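Local coordinates for 4'-phospho-dehydrooxetanocin synthase (Bacillus megaterium, PDB 5UL3), which uses S-adenosylmethionine radical chemistry, with a [4Fe-4S] cluster and cobalamin, to contract the sugar ring of dAMP oxidatively into an oxetane aldehyde, 4'-phospho-dehydrooxetanocin, a precursor of oxetanocin A, at residues S613-K616 and E622-K625; E488-L493 and F639-L644; E55-T60 and T338-D343; P224-E229 and P574-G579; A706-N709 and T714-E717. One frame throughout, in Å; residues are numbered along the deposited sequence.

Contact 1: residues S613-K616 and E622-K625; sequences SLHK and EKKK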
# COMPACT_ATOMS: atom_id res chain seq x y z
N SER A 613 14.24 -16.95 2.86
CA SER A 613 15.25 -16.29 2.04
C SER A 613 15.90 -17.27 1.06
O SER A 613 16.12 -16.93 -0.11
CB SER A 613 16.32 -15.66 2.94
OG SER A 613 17.37 -15.11 2.18
N LEU A 614 16.22 -18.48 1.52
CA LEU A 614 16.79 -19.48 0.62
C LEU A 614 15.78 -19.89 -0.45
O LEU A 614 16.16 -20.15 -1.60
CB LEU A 614 17.24 -20.71 1.41
CG LEU A 614 18.43 -20.47 2.33
CD1 LEU A 614 18.60 -21.66 3.26
CD2 LEU A 614 19.70 -20.26 1.52
N HIS A 615 14.50 -19.93 -0.09
CA HIS A 615 13.48 -20.40 -1.01
C HIS A 615 13.38 -19.50 -2.22
O HIS A 615 13.18 -19.98 -3.34
CB HIS A 615 12.13 -20.48 -0.28
CG HIS A 615 10.97 -20.77 -1.18
ND1 HIS A 615 10.20 -19.78 -1.74
CD2 HIS A 615 10.45 -21.94 -1.61
CE1 HIS A 615 9.25 -20.33 -2.48
NE2 HIS A 615 9.38 -21.64 -2.42
N LYS A 616 13.58 -18.19 -2.02
CA LYS A 616 13.48 -17.23 -3.12
C LYS A 616 14.45 -17.54 -4.24
O LYS A 616 14.17 -17.21 -5.40
CB LYS A 616 13.73 -15.82 -2.60
CG LYS A 616 12.68 -15.30 -1.64
CD LYS A 616 12.95 -13.85 -1.26
CE LYS A 616 11.99 -13.39 -0.16
NZ LYS A 616 12.22 -11.98 0.25
N GLU A 622 14.87 -27.99 -4.69
CA GLU A 622 15.07 -27.42 -3.36
C GLU A 622 13.95 -26.45 -3.00
O GLU A 622 13.53 -26.37 -1.84
CB GLU A 622 16.43 -26.71 -3.27
CG GLU A 622 17.65 -27.66 -3.33
CD GLU A 622 18.94 -26.99 -2.88
OE1 GLU A 622 18.88 -25.91 -2.26
OE2 GLU A 622 20.03 -27.57 -3.12
N LYS A 623 13.44 -25.72 -4.00
CA LYS A 623 12.33 -24.80 -3.74
C LYS A 623 11.15 -25.54 -3.14
O LYS A 623 10.56 -25.09 -2.15
CB LYS A 623 11.92 -24.09 -5.03
CG LYS A 623 12.24 -22.61 -5.04
CD LYS A 623 11.35 -21.87 -6.03
CE LYS A 623 11.75 -20.41 -6.14
NZ LYS A 623 13.04 -20.25 -6.88
N LYS A 624 10.81 -26.69 -3.72
CA LYS A 624 9.68 -27.44 -3.20
C LYS A 624 9.97 -28.01 -1.81
O LYS A 624 9.09 -28.06 -0.96
CB LYS A 624 9.28 -28.53 -4.20
CG LYS A 624 8.84 -27.92 -5.53
CD LYS A 624 8.44 -28.96 -6.59
CE LYS A 624 7.81 -28.28 -7.83
NZ LYS A 624 8.76 -27.56 -8.78
N LYS A 625 11.22 -28.42 -1.56
CA LYS A 625 11.59 -28.91 -0.24
C LYS A 625 11.46 -27.80 0.82
O LYS A 625 10.81 -27.98 1.86
CB LYS A 625 13.02 -29.48 -0.29
CG LYS A 625 13.52 -30.07 1.02
CD LYS A 625 12.63 -31.19 1.52
CE LYS A 625 12.79 -32.45 0.70
NZ LYS A 625 12.05 -33.58 1.31
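The imidazole of His615 is approached by Lys623 in two ways. Over one face lies the aliphatic CG of Lys623, 4.2 Å from the ring centroid and 26° off the ring normal, a CH-pi contact. At the edge, in the ring plane, sits the backbone oxygen of the same lysine, with His615 CD2 3.2 Å from Lys623 O. The ring reaches this position because its CG stands anti to the backbone N (chi1 172°), which sends it out from helix 588-617 toward the first turns of helix 620-648. There it also touches Leu626 and Met630 one and two turns further on.

The two side chains cross at about a right angle, and the lysine arches over the carbonyl of His615. Lys623 CG is 3.3 Å from His615 O, and Lys623 CE is 3.2 Å from the same oxygen. The final torsion (chi4 73°) then bends the ammonium group back toward the end of helix 588-617. Its hydrogen bond goes to Ala618 O, just past the segment, while Lys623 NZ stays 3.6 Å from Lys616 O without bonding to it.

The two helices form an antiparallel helical hairpin with a very short connection, probably part of the C-terminal helix bundle, and Lys623 bridges its closed end at the protein surface. With its ammonium beside several late carbonyls of the first helix, the lysine is well placed to offset the partial negative charge of that terminus. The same positive charge, close to the imidazole, would probably disfavour protonation of His615 somewhat.

Contact 2: residues E488-L493 and F639-L644; sequences ENLDFL and FLLKYL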
# COMPACT_ATOMS: atom_id res chain seq x y z
N GLU A 488 -14.13 -20.67 17.78
CA GLU A 488 -14.84 -20.39 16.54
C GLU A 488 -13.86 -20.05 15.42
O GLU A 488 -14.02 -20.49 14.27
CB GLU A 488 -15.83 -19.24 16.74
CG GLU A 488 -17.00 -19.57 17.68
CD GLU A 488 -17.60 -18.33 18.33
OE1 GLU A 488 -17.38 -17.21 17.83
OE2 GLU A 488 -18.29 -18.47 19.37
N ASN A 489 -12.83 -19.26 15.74
CA ASN A 489 -11.81 -18.92 14.74
C ASN A 489 -11.08 -20.16 14.24
O ASN A 489 -10.88 -20.33 13.03
CB ASN A 489 -10.83 -17.93 15.34
CG ASN A 489 -11.32 -16.51 15.27
OD1 ASN A 489 -12.31 -16.22 14.59
ND2 ASN A 489 -10.65 -15.61 15.96
N LEU A 490 -10.63 -21.00 15.17
CA LEU A 490 -9.89 -22.20 14.80
C LEU A 490 -10.74 -23.11 13.91
O LEU A 490 -10.24 -23.66 12.91
CB LEU A 490 -9.44 -22.94 16.06
CG LEU A 490 -8.41 -22.25 16.94
CD1 LEU A 490 -8.32 -22.96 18.29
CD2 LEU A 490 -7.03 -22.23 16.25
N ASP A 491 -12.02 -23.30 14.27
CA ASP A 491 -12.94 -24.07 13.44
C ASP A 491 -13.02 -23.49 12.03
O ASP A 491 -12.91 -24.22 11.03
CB ASP A 491 -14.33 -24.09 14.07
CG ASP A 491 -14.42 -25.00 15.28
OD1 ASP A 491 -13.47 -25.77 15.52
OD2 ASP A 491 -15.46 -24.94 15.98
N PHE A 492 -13.26 -22.18 11.92
CA PHE A 492 -13.28 -21.50 10.63
C PHE A 492 -12.01 -21.77 9.82
O PHE A 492 -12.07 -22.13 8.64
CB PHE A 492 -13.46 -19.99 10.84
CG PHE A 492 -13.32 -19.17 9.57
CD1 PHE A 492 -14.42 -18.92 8.76
CD2 PHE A 492 -12.10 -18.61 9.23
CE1 PHE A 492 -14.30 -18.14 7.61
CE2 PHE A 492 -11.98 -17.83 8.07
CZ PHE A 492 -13.08 -17.60 7.26
N LEU A 493 -10.85 -21.58 10.45
CA LEU A 493 -9.56 -21.72 9.78
C LEU A 493 -9.27 -23.15 9.34
O LEU A 493 -8.49 -23.34 8.40
CB LEU A 493 -8.45 -21.21 10.69
CG LEU A 493 -8.50 -19.70 10.93
CD1 LEU A 493 -7.66 -19.38 12.12
CD2 LEU A 493 -7.97 -18.94 9.70
N PHE A 639 -1.81 -25.37 14.93
CA PHE A 639 -2.29 -26.29 15.94
C PHE A 639 -1.65 -26.05 17.30
O PHE A 639 -2.14 -26.59 18.29
CB PHE A 639 -2.09 -27.73 15.46
CG PHE A 639 -3.08 -28.12 14.41
CD1 PHE A 639 -4.42 -28.28 14.73
CD2 PHE A 639 -2.69 -28.29 13.09
CE1 PHE A 639 -5.36 -28.62 13.75
CE2 PHE A 639 -3.61 -28.62 12.11
CZ PHE A 639 -4.95 -28.79 12.44
N LEU A 640 -0.61 -25.22 17.36
CA LEU A 640 -0.16 -24.72 18.65
C LEU A 640 -1.30 -24.06 19.41
O LEU A 640 -1.54 -24.36 20.59
CB LEU A 640 0.98 -23.72 18.47
CG LEU A 640 1.21 -22.84 19.70
CD1 LEU A 640 1.88 -23.65 20.86
CD2 LEU A 640 2.02 -21.60 19.35
N LEU A 641 -2.01 -23.12 18.76
CA LEU A 641 -3.10 -22.44 19.45
C LEU A 641 -4.23 -23.40 19.79
O LEU A 641 -4.83 -23.30 20.86
CB LEU A 641 -3.62 -21.28 18.60
CG LEU A 641 -4.70 -20.46 19.30
CD1 LEU A 641 -4.22 -20.06 20.69
CD2 LEU A 641 -5.03 -19.23 18.46
N LYS A 642 -4.53 -24.34 18.89
CA LYS A 642 -5.56 -25.33 19.22
C LYS A 642 -5.14 -26.16 20.43
O LYS A 642 -5.97 -26.46 21.30
CB LYS A 642 -5.83 -26.22 18.01
CG LYS A 642 -7.08 -27.08 18.14
CD LYS A 642 -7.35 -27.86 16.87
CE LYS A 642 -8.81 -28.29 16.76
NZ LYS A 642 -9.80 -27.18 16.48
N TYR A 643 -3.85 -26.46 20.52
CA TYR A 643 -3.31 -27.20 21.66
C TYR A 643 -3.38 -26.39 22.95
O TYR A 643 -3.74 -26.92 24.01
CB TYR A 643 -1.88 -27.62 21.34
CG TYR A 643 -1.19 -28.48 22.37
CD1 TYR A 643 -1.60 -29.78 22.61
CD2 TYR A 643 -0.10 -27.99 23.07
CE1 TYR A 643 -0.95 -30.58 23.55
CE2 TYR A 643 0.57 -28.78 24.01
CZ TYR A 643 0.14 -30.06 24.25
OH TYR A 643 0.80 -30.83 25.18
N LEU A 644 -3.03 -25.10 22.88
CA LEU A 644 -3.13 -24.25 24.07
C LEU A 644 -4.57 -24.12 24.55
O LEU A 644 -4.84 -24.21 25.76
CB LEU A 644 -2.53 -22.87 23.78
CG LEU A 644 -1.01 -22.80 23.57
CD1 LEU A 644 -0.59 -21.42 23.05
CD2 LEU A 644 -0.30 -23.11 24.85
O HOH W 1 -12.21 -25.21 17.70
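Leu490 points toward segment 639-644 of helix 620-648 and carries most of the apolar contact. Its CG stands anti to the carbonyl carbon (chi1 -66°), and the two methyls divide their work: Leu490 CD1 rests on the backbone of Lys642, 3.8 Å from Lys642 CA, while Leu490 CD2 meets the branch point of Leu641, 4.2 Å from Leu641 CG. The segments run roughly antiparallel, their N-to-C directions 144° apart and their axes 10.7 Å from each other at closest approach. Such packing joins a helix of the radical SAM domain to a long helix that probably belongs to the C-terminal bundle.

Beside this apolar patch Lys642 leaves its helix extended. Its CD lies in the plane of the Phe639 ring, at the ring edge, and only the last torsion (chi4 71°) bends the chain, bringing NZ toward the other helix. There the ammonium forms a salt bridge with Glu494, just after the segment. Asp491 comes across the lysine at about a right angle, but Asp491 OD1 and Lys642 NZ stay 4.0 Å apart, too far for a salt bridge. A water fills in for it, donating to Asp491 OD1 at 2.6 Å and accepting weakly from Lys642 NZ at 3.3 Å.

Contact 3: residues E55-T60 and T338-D343; sequences ETDNTT and TLKQLD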
# COMPACT_ATOMS: atom_id res chain seq x y z
N GLU A 55 3.05 16.98 -18.25
CA GLU A 55 3.48 15.59 -18.11
C GLU A 55 2.72 14.74 -19.12
O GLU A 55 1.66 15.12 -19.60
CB GLU A 55 3.27 15.08 -16.68
CG GLU A 55 1.87 15.33 -16.12
CD GLU A 55 0.83 14.36 -16.68
OE1 GLU A 55 1.13 13.15 -16.84
OE2 GLU A 55 -0.30 14.79 -16.96
N THR A 56 3.30 13.56 -19.42
CA THR A 56 2.78 12.61 -20.42
C THR A 56 2.08 13.28 -21.60
O THR A 56 2.75 13.83 -22.48
CB THR A 56 1.86 11.54 -19.78
OG1 THR A 56 0.66 12.12 -19.26
CG2 THR A 56 2.61 10.80 -18.66
N ASP A 57 0.75 13.24 -21.65
CA ASP A 57 0.01 13.69 -22.82
C ASP A 57 -0.25 15.20 -22.84
O ASP A 57 -1.07 15.65 -23.64
CB ASP A 57 -1.31 12.94 -22.95
CG ASP A 57 -2.30 13.25 -21.83
OD1 ASP A 57 -1.93 13.88 -20.81
OD2 ASP A 57 -3.46 12.83 -21.97
N ASN A 58 0.46 15.98 -22.02
CA ASN A 58 0.30 17.43 -22.06
C ASN A 58 1.63 18.14 -21.84
O ASN A 58 1.65 19.35 -21.59
CB ASN A 58 -0.76 17.90 -21.03
CG ASN A 58 -0.44 17.45 -19.62
OD1 ASN A 58 0.42 18.03 -18.94
ND2 ASN A 58 -1.14 16.42 -19.15
N THR A 59 2.74 17.41 -21.93
CA THR A 59 4.04 18.01 -21.74
C THR A 59 4.24 19.16 -22.72
O THR A 59 3.88 19.06 -23.90
CB THR A 59 5.14 16.95 -21.92
OG1 THR A 59 4.81 15.79 -21.12
CG2 THR A 59 6.47 17.50 -21.44
N THR A 60 4.80 20.25 -22.22
CA THR A 60 4.84 21.53 -22.91
C THR A 60 6.24 22.11 -22.80
O THR A 60 6.84 22.09 -21.73
CB THR A 60 3.84 22.54 -22.29
OG1 THR A 60 2.54 21.97 -22.28
CG2 THR A 60 3.81 23.83 -23.11
N THR A 338 -7.83 5.38 -15.93
CA THR A 338 -7.25 4.14 -15.41
C THR A 338 -6.47 3.41 -16.51
O THR A 338 -5.33 2.98 -16.31
CB THR A 338 -8.36 3.24 -14.84
OG1 THR A 338 -9.00 3.91 -13.74
CG2 THR A 338 -7.77 1.91 -14.30
N LEU A 339 -7.07 3.29 -17.70
CA LEU A 339 -6.41 2.54 -18.77
C LEU A 339 -5.21 3.30 -19.31
O LEU A 339 -4.18 2.69 -19.66
CB LEU A 339 -7.42 2.24 -19.88
CG LEU A 339 -8.50 1.22 -19.48
CD1 LEU A 339 -9.61 1.09 -20.53
CD2 LEU A 339 -7.87 -0.15 -19.17
N LYS A 340 -5.31 4.64 -19.38
CA LYS A 340 -4.17 5.44 -19.81
C LYS A 340 -3.01 5.33 -18.83
O LYS A 340 -1.86 5.12 -19.22
CB LYS A 340 -4.57 6.91 -19.96
CG LYS A 340 -3.33 7.82 -20.05
CD LYS A 340 -3.67 9.29 -19.88
CE LYS A 340 -2.47 10.20 -20.11
NZ LYS A 340 -1.36 10.01 -19.12
N GLN A 341 -3.30 5.47 -17.53
CA GLN A 341 -2.23 5.43 -16.54
C GLN A 341 -1.60 4.04 -16.49
O GLN A 341 -0.38 3.91 -16.34
CB GLN A 341 -2.76 5.84 -15.16
CG GLN A 341 -3.17 7.34 -15.15
CD GLN A 341 -3.39 7.89 -13.76
OE1 GLN A 341 -2.83 7.40 -12.78
NE2 GLN A 341 -4.20 8.94 -13.68
N LEU A 342 -2.41 2.99 -16.62
CA LEU A 342 -1.84 1.64 -16.67
C LEU A 342 -0.94 1.48 -17.88
O LEU A 342 0.17 0.93 -17.78
CB LEU A 342 -2.97 0.60 -16.69
CG LEU A 342 -3.70 0.36 -15.35
CD1 LEU A 342 -4.99 -0.41 -15.61
CD2 LEU A 342 -2.80 -0.38 -14.32
N ASP A 343 -1.38 1.99 -19.03
CA ASP A 343 -0.56 1.93 -20.24
C ASP A 343 0.77 2.65 -20.05
O ASP A 343 1.82 2.14 -20.45
CB ASP A 343 -1.33 2.51 -21.42
CG ASP A 343 -0.53 2.49 -22.71
OD1 ASP A 343 -0.39 1.39 -23.30
OD2 ASP A 343 -0.02 3.55 -23.14
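Lys340 reaches from helix 335-351, one of the outer helices of the partial TIM barrel of the radical SAM domain, to Thr56 and Asp57 in the loop of a beta-hairpin between strands 49-53 and 60-64. From CB the chain leaves the helix with CG opposite the backbone N (chi1 165°) and runs extended through CG toward the loop. From Lys340 CD onward the chain passes aslant across the carboxylate of Asp57, and Lys340 CE draws closer to it, 3.4 Å from Asp57 OD2. The last torsion (chi4 -64°) then swings the ammonium aside, leaving Lys340 NZ 4.3 Å from Asp57 OD1, beyond a salt bridge. Its salt bridge is made instead with Asp344 on its own helix, with Thr289 as a weak further partner.

Across the contact Lys340 NZ donates to Thr56 OG1 at 2.9 Å, the two side chains meeting tip to tip. That hydroxyl in turn donates to Glu55, Thr56 OG1 lying 2.7 Å from Glu55 OE1, so the oxygen both accepts and donates. The other carboxylate oxygen, Glu55 OE2, takes Asn58 ND2 at 2.9 Å from above the carboxylate plane, 47° out of it.

Contact 4: residues P224-E229 and P574-G579; sequences PEQFFE and PDMNMG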
# COMPACT_ATOMS: atom_id res chain seq x y z
N PRO A 224 0.49 15.56 15.34
CA PRO A 224 1.18 16.81 14.97
C PRO A 224 1.92 17.48 16.13
O PRO A 224 2.94 18.13 15.89
CB PRO A 224 0.04 17.70 14.44
CG PRO A 224 -1.16 17.20 15.13
CD PRO A 224 -0.97 15.71 15.27
N GLU A 225 1.44 17.31 17.36
CA GLU A 225 2.00 18.05 18.49
C GLU A 225 3.48 17.71 18.71
O GLU A 225 4.27 18.59 19.06
CB GLU A 225 1.19 17.75 19.76
CG GLU A 225 1.13 16.28 20.16
CD GLU A 225 0.22 15.45 19.26
OE1 GLU A 225 -0.70 16.02 18.64
OE2 GLU A 225 0.43 14.22 19.17
N GLN A 226 3.86 16.45 18.49
CA GLN A 226 5.27 16.09 18.65
C GLN A 226 6.14 16.78 17.61
O GLN A 226 7.30 17.10 17.88
CB GLN A 226 5.44 14.57 18.56
CG GLN A 226 5.38 13.83 19.90
CD GLN A 226 3.99 13.31 20.24
OE1 GLN A 226 3.00 13.68 19.59
NE2 GLN A 226 3.90 12.45 21.25
N PHE A 227 5.59 17.03 16.42
CA PHE A 227 6.34 17.75 15.40
C PHE A 227 6.39 19.24 15.69
O PHE A 227 7.44 19.87 15.54
CB PHE A 227 5.73 17.49 14.01
CG PHE A 227 6.06 16.14 13.45
CD1 PHE A 227 5.32 15.02 13.81
CD2 PHE A 227 7.12 15.97 12.57
CE1 PHE A 227 5.63 13.77 13.29
CE2 PHE A 227 7.42 14.73 12.05
CZ PHE A 227 6.67 13.63 12.41
N PHE A 228 5.26 19.82 16.13
CA PHE A 228 5.23 21.25 16.41
C PHE A 228 6.11 21.61 17.61
O PHE A 228 6.67 22.71 17.67
CB PHE A 228 3.79 21.72 16.65
CG PHE A 228 2.91 21.67 15.42
CD1 PHE A 228 3.40 22.00 14.17
CD2 PHE A 228 1.57 21.30 15.53
CE1 PHE A 228 2.59 21.96 13.05
CE2 PHE A 228 0.75 21.25 14.42
CZ PHE A 228 1.26 21.58 13.17
N GLU A 229 6.25 20.68 18.55
CA GLU A 229 7.05 20.95 19.74
C GLU A 229 8.51 21.20 19.37
O GLU A 229 9.15 22.10 19.92
CB GLU A 229 6.91 19.78 20.71
CG GLU A 229 7.85 19.79 21.89
CD GLU A 229 7.64 18.56 22.76
OE1 GLU A 229 6.78 17.73 22.39
OE2 GLU A 229 8.32 18.43 23.79
N PRO A 574 -0.68 7.43 23.07
CA PRO A 574 -0.29 6.62 21.91
C PRO A 574 1.18 6.79 21.58
O PRO A 574 1.85 7.71 22.06
CB PRO A 574 -1.18 7.17 20.79
CG PRO A 574 -1.33 8.61 21.14
CD PRO A 574 -1.37 8.67 22.66
N ASP A 575 1.68 5.87 20.76
CA ASP A 575 3.02 6.00 20.19
C ASP A 575 2.93 6.87 18.94
O ASP A 575 2.16 6.58 18.02
CB ASP A 575 3.60 4.63 19.85
CG ASP A 575 4.99 4.71 19.26
OD1 ASP A 575 5.64 5.77 19.38
OD2 ASP A 575 5.45 3.71 18.68
N MET A 576 3.73 7.95 18.92
CA MET A 576 3.75 8.85 17.78
C MET A 576 4.40 8.21 16.56
O MET A 576 3.93 8.36 15.43
CB MET A 576 4.48 10.13 18.20
CG MET A 576 4.46 11.26 17.22
SD MET A 576 6.11 11.73 16.73
CE MET A 576 6.24 10.66 15.31
N ASN A 577 5.48 7.46 16.78
CA ASN A 577 6.24 6.85 15.69
C ASN A 577 5.45 5.73 15.01
O ASN A 577 5.61 5.51 13.80
CB ASN A 577 7.57 6.33 16.24
CG ASN A 577 8.37 5.54 15.23
OD1 ASN A 577 8.71 6.05 14.16
ND2 ASN A 577 8.69 4.30 15.56
N MET A 578 4.59 5.02 15.75
CA MET A 578 3.82 3.93 15.17
C MET A 578 2.33 4.23 15.08
O MET A 578 1.56 3.36 14.65
CB MET A 578 4.05 2.64 15.97
CG MET A 578 5.47 2.08 15.85
SD MET A 578 6.02 1.87 14.13
CE MET A 578 4.82 0.69 13.50
N GLY A 579 1.91 5.43 15.47
CA GLY A 579 0.51 5.82 15.34
C GLY A 579 -0.46 4.89 16.04
O GLY A 579 -1.59 4.72 15.56
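Pro224 O takes two backbone N-H groups of the helical turn that presents Gln226 and Phe227 to Met576: Phe228 N at 2.9 Å and, weakly, Phe227 N. From this turn the Gln226 side chain runs one way and Met576 the other, flank against flank, bringing Met576 SD to 3.4 Å from Gln226 CB, a close sulfur-aliphatic contact. Met576 leaves its loop with CG opposite the backbone N (chi1 -173°). Its later torsions, chi2 -121° and chi3 91°, then fold the thioether back so that the methyl faces Phe227. Met576 CE lies 3.8 Å from Phe227 CE1, approaching the ring obliquely, while Met576 SD is 4.9 Å from the ring centroid: a Met-aromatic contact.

Next to the methionine, Asp575 OD1 accepts from Asn577 N at 3.1 Å, an Asx turn that shapes the loop around Met576. Asn577 OD1 in turn receives the backbone N of Lys190, at the start of helix 190-205. Phe227 is braced by Phe194 of that helix, the rings meeting edge-to-face.

The contact joins helix 224-230 of the cobalamin-binding Rossmann domain to the loop before strand 580-581, with the Phe227 side chain about 11 Å from the bound cobalamin. Across the segments it is held without hydrogen bonds, by a polarisable sulfur and methyl against an aromatic ring and an aliphatic stem, which suits a buried seam between distant parts of the chain.

Contact 5: residues A706-N709 and T714-E717; sequences ADLN and TDSE. With EDO (1,2-ethanediol), chain K.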
# COMPACT_ATOMS: atom_id res chain seq x y z
N ALA A 706 19.00 -32.38 8.79
CA ALA A 706 19.49 -33.56 8.07
C ALA A 706 19.54 -33.31 6.58
O ALA A 706 20.50 -33.71 5.90
CB ALA A 706 18.61 -34.77 8.38
N ASP A 707 18.52 -32.64 6.03
CA ASP A 707 18.54 -32.34 4.60
C ASP A 707 19.71 -31.43 4.27
O ASP A 707 20.33 -31.55 3.20
CB ASP A 707 17.22 -31.70 4.16
CG ASP A 707 16.08 -32.69 4.06
OD1 ASP A 707 16.34 -33.90 3.93
OD2 ASP A 707 14.91 -32.25 4.10
N LEU A 708 20.02 -30.49 5.16
CA LEU A 708 21.15 -29.62 4.92
C LEU A 708 22.45 -30.42 4.95
O LEU A 708 23.29 -30.30 4.05
CB LEU A 708 21.18 -28.50 5.96
CG LEU A 708 22.38 -27.56 5.94
CD1 LEU A 708 22.51 -26.89 4.58
CD2 LEU A 708 22.21 -26.51 7.05
N ASN A 709 22.62 -31.26 5.98
CA ASN A 709 23.84 -32.06 6.08
C ASN A 709 24.00 -33.03 4.92
O ASN A 709 25.13 -33.27 4.46
CB ASN A 709 23.85 -32.82 7.41
CG ASN A 709 24.00 -31.89 8.60
OD1 ASN A 709 24.54 -30.79 8.48
ND2 ASN A 709 23.57 -32.35 9.76
N THR A 714 20.76 -26.46 -0.01
CA THR A 714 22.02 -25.73 -0.04
C THR A 714 21.94 -24.50 0.83
O THR A 714 20.98 -23.73 0.73
CB THR A 714 22.38 -25.31 -1.47
OG1 THR A 714 22.37 -26.46 -2.33
CG2 THR A 714 23.76 -24.68 -1.49
N ASP A 715 22.95 -24.30 1.68
CA ASP A 715 23.00 -23.15 2.57
C ASP A 715 23.48 -21.92 1.81
O ASP A 715 24.03 -22.00 0.71
CB ASP A 715 23.95 -23.41 3.74
CG ASP A 715 23.52 -22.70 5.02
OD1 ASP A 715 22.80 -21.67 4.94
OD2 ASP A 715 23.90 -23.19 6.11
N SER A 716 23.30 -20.76 2.44
CA SER A 716 23.89 -19.54 1.91
C SER A 716 25.40 -19.56 2.12
O SER A 716 25.95 -20.41 2.83
CB SER A 716 23.28 -18.32 2.59
OG SER A 716 23.63 -18.29 3.96
N GLU A 717 26.08 -18.60 1.48
CA GLU A 717 27.53 -18.57 1.57
C GLU A 717 28.01 -18.31 3.00
O GLU A 717 29.06 -18.83 3.40
CB GLU A 717 28.08 -17.51 0.60
CG GLU A 717 29.56 -17.22 0.74
CD GLU A 717 30.07 -16.25 -0.33
OE1 GLU A 717 30.25 -16.68 -1.49
OE2 GLU A 717 30.27 -15.06 -0.00
C1 EDO K . 14.75 -37.08 7.15
O1 EDO K . 15.39 -36.96 8.43
C2 EDO K . 15.11 -35.86 6.30
O2 EDO K . 16.41 -36.02 5.73
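Leu708 and Asp715 make the direct contact, the isobutyl end of the leucine lying against the loop that follows its helix. Leu708 CD1 touches the aspartate stem, 3.9 Å from Asp715 CB, and also its backbone, 3.9 Å from Asp715 N. The other methyl, Leu708 CD2, reaches the carboxylate and ends 3.8 Å from Asp715 OD2. With CG anti to the backbone N (chi1 175°), the leucine is thrown out from the last turn of helix 683-709 toward the returning chain, where it also packs on Ile713.

The Asp715 carboxylate is held by backbone N-H groups. Asp715 OD1 accepts from Ser716 N at 2.7 Å, on the anti side and 22° out of the carboxylate plane. The same oxygen receives Leu721 N, and Asp715 OD2 receives His722 N, both in the first turn of helix 720-730. Beside it, Ser716 OG accepts from Arg720 N, a separate tie between loop and helix.

Further out, the returning chain is tied back at two points. Thr714 OG1 is hydrogen-bonded to Glu622 of helix 620-648, and the backbones of Asp707 and Ile713 are hydrogen-bonded to each other. Asp707 OD2 pairs with Tyr629 OH, while Asp707 OD1 accepts from O2 of an ethanediol, probably from the crystallisation liquor, at 2.8 Å.

This is a surface loop, ten residues long, folded back on the helix it follows. The methyl contact is plain van der Waals packing; the carboxylate owes its place to the N-H groups it accepts, and its negative charge would probably be stabilised by the start of helix 720-730.

Contacts 1, 2 and 5 gather in the C-terminal helical part. Contacts 1 and 2 share helix 620-648, their centres 28 Å apart, and contact 1 touches contact 5, 11 Å away between centres, through the Glu622–Thr714 hydrogen bond and packing of Leu614 and Lys625. Contacts 3 and 4 stand well apart, their centres 37 Å from each other. Along the chain contact 3, from the N-terminal hairpin to the radical SAM domain, interlocks with contact 4, from the cobalamin domain to a late loop, and contact 4 with contact 2; contact 1 falls within the span of contact 2, and contact 5 comes last. The longer links probably help to join the N-terminal, cobalamin-binding, radical SAM and C-terminal domains.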